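Local coordinates for Dps family DNA-binding stress response protein (Thermosynechococcus elongatus, PDB 2C41) that probably oxidises and stores iron as a twelve-subunit, ferritin-like cage of the Dps family, protecting the cell, and perhaps its DNA, from oxidative stress, at residues T111-D116 with D130-L135. Sequence-based numbering, arbitrary orientation.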
# COMPACT_ATOMS: atom_id res chain seq x y z
N THR C 111 33.84 6.09 -17.41
CA THR C 111 34.96 5.56 -18.18
C THR C 111 35.37 4.18 -17.66
O THR C 111 35.51 3.24 -18.44
CB THR C 111 36.15 6.53 -18.20
OG1 THR C 111 35.78 7.70 -18.93
CG2 THR C 111 37.39 5.89 -18.86
N GLU C 112 35.55 4.08 -16.35
CA GLU C 112 35.95 2.82 -15.73
C GLU C 112 34.94 1.70 -15.94
O GLU C 112 35.33 0.56 -16.20
CB GLU C 112 36.25 3.00 -14.24
CG GLU C 112 37.54 3.78 -13.98
CD GLU C 112 38.00 3.72 -12.54
OE1 GLU C 112 39.12 4.21 -12.26
OE2 GLU C 112 37.26 3.19 -11.68
N MET C 113 33.65 2.01 -15.83
CA MET C 113 32.63 0.98 -16.03
C MET C 113 32.60 0.45 -17.47
O MET C 113 32.37 -0.73 -17.68
CB MET C 113 31.25 1.47 -15.61
CG MET C 113 31.07 1.48 -14.08
SD MET C 113 29.33 1.70 -13.64
CE MET C 113 29.47 1.62 -11.84
N HIS C 114 32.86 1.32 -18.44
CA HIS C 114 32.97 0.86 -19.83
C HIS C 114 34.19 -0.06 -19.99
O HIS C 114 34.10 -1.12 -20.61
CB HIS C 114 33.02 2.04 -20.81
CG HIS C 114 31.69 2.67 -21.07
ND1 HIS C 114 31.11 3.58 -20.22
CD2 HIS C 114 30.83 2.52 -22.11
CE1 HIS C 114 29.95 3.97 -20.71
NE2 HIS C 114 29.74 3.33 -21.85
N GLN C 115 35.31 0.35 -19.42
CA GLN C 115 36.53 -0.46 -19.45
C GLN C 115 36.33 -1.80 -18.74
O GLN C 115 36.72 -2.86 -19.26
CB GLN C 115 37.71 0.30 -18.84
CG GLN C 115 38.14 1.49 -19.68
CD GLN C 115 39.21 2.36 -19.04
OE1 GLN C 115 39.98 3.01 -19.76
NE2 GLN C 115 39.26 2.40 -17.71
N ASP C 116 35.69 -1.75 -17.58
CA ASP C 116 35.47 -2.94 -16.76
C ASP C 116 34.44 -3.89 -17.35
O ASP C 116 34.56 -5.11 -17.21
CB ASP C 116 35.09 -2.53 -15.33
CG ASP C 116 36.22 -1.79 -14.62
OD1 ASP C 116 35.92 -1.11 -13.63
OD2 ASP C 116 37.39 -1.89 -15.05
N ASP C 130 26.98 -7.20 -17.50
CA ASP C 130 25.61 -6.68 -17.41
C ASP C 130 25.45 -5.72 -16.24
O ASP C 130 24.82 -4.67 -16.39
CB ASP C 130 24.60 -7.83 -17.29
CG ASP C 130 23.18 -7.32 -17.18
OD1 ASP C 130 22.66 -6.77 -18.18
OD2 ASP C 130 22.59 -7.43 -16.09
N LEU C 131 26.03 -6.07 -15.09
CA LEU C 131 25.98 -5.22 -13.91
C LEU C 131 26.55 -3.84 -14.24
O LEU C 131 25.91 -2.82 -14.00
CB LEU C 131 26.73 -5.88 -12.74
CG LEU C 131 26.77 -5.12 -11.41
CD1 LEU C 131 25.37 -4.77 -10.92
CD2 LEU C 131 27.54 -5.93 -10.37
N TYR C 132 27.76 -3.82 -14.81
CA TYR C 132 28.38 -2.55 -15.19
C TYR C 132 27.57 -1.79 -16.23
O TYR C 132 27.48 -0.56 -16.19
CB TYR C 132 29.81 -2.79 -15.72
CG TYR C 132 30.81 -3.18 -14.65
CD1 TYR C 132 31.76 -4.18 -14.90
CD2 TYR C 132 30.83 -2.55 -13.40
CE1 TYR C 132 32.68 -4.54 -13.92
CE2 TYR C 132 31.75 -2.90 -12.43
CZ TYR C 132 32.67 -3.90 -12.70
OH TYR C 132 33.59 -4.23 -11.74
N THR C 133 26.98 -2.54 -17.16
CA THR C 133 26.18 -1.96 -18.25
C THR C 133 24.92 -1.27 -17.71
O THR C 133 24.54 -0.20 -18.17
CB THR C 133 25.83 -3.01 -19.30
OG1 THR C 133 27.04 -3.49 -19.89
CG2 THR C 133 24.93 -2.42 -20.40
N ARG C 134 24.28 -1.89 -16.71
CA ARG C 134 23.12 -1.29 -16.06
C ARG C 134 23.51 -0.08 -15.20
O ARG C 134 22.92 1.00 -15.32
CB ARG C 134 22.38 -2.34 -15.21
CG ARG C 134 21.25 -1.77 -14.34
CD ARG C 134 20.32 -2.85 -13.80
NE ARG C 134 21.04 -3.92 -13.10
CZ ARG C 134 21.48 -3.86 -11.84
NH1 ARG C 134 22.11 -4.91 -11.32
NH2 ARG C 134 21.28 -2.78 -11.09
N LEU C 135 24.51 -0.27 -14.34
CA LEU C 135 24.90 0.78 -13.41
C LEU C 135 25.42 2.03 -14.09
O LEU C 135 25.17 3.15 -13.64
CB LEU C 135 25.93 0.26 -12.39
CG LEU C 135 25.48 -0.86 -11.43
CD1 LEU C 135 26.55 -1.06 -10.35
CD2 LEU C 135 24.11 -0.58 -10.82
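Tyr132 and Met113 carry this contact between antiparallel helices, with Asp116 and Leu135 beside them. Over one face of the Tyr132 ring sits the methylene of Asp116 in a CH-pi contact, CB 3.9 Å from the ring centroid and 28° off its normal; the nearest ring atom is CE1, at 3.4 Å from Asp116 CB. Apolar side-chain contacts follow at Met113. It meets the tyrosine at about a right angle, its CG 4.1 Å from Tyr132 CD2. Extended beyond CG (chi2 -167°, chi3 178°), the methionine chain reaches across to the other helix and sets CE 3.8 Å from Leu135 CB. The helices come close at this level: Met113 and Tyr132 have their CA atoms 5.6 Å apart, and Met113 O lies 3.8 Å from Tyr132 CB. No hydrogen bond joins the two segments; the polar ends turn to helix 6-35, where the Asp116 carboxylate forms a salt bridge with Arg17 and the Tyr132 hydroxyl hydrogen-bonds to Thr14. Leu62 of helix 41-68 also touches Tyr132, and Met58 touches Leu135. Side chains of all four long helices thus meet around this antiparallel pair, helices 95-122 and 126-149, in the four-helix bundle of the ferritin-like fold.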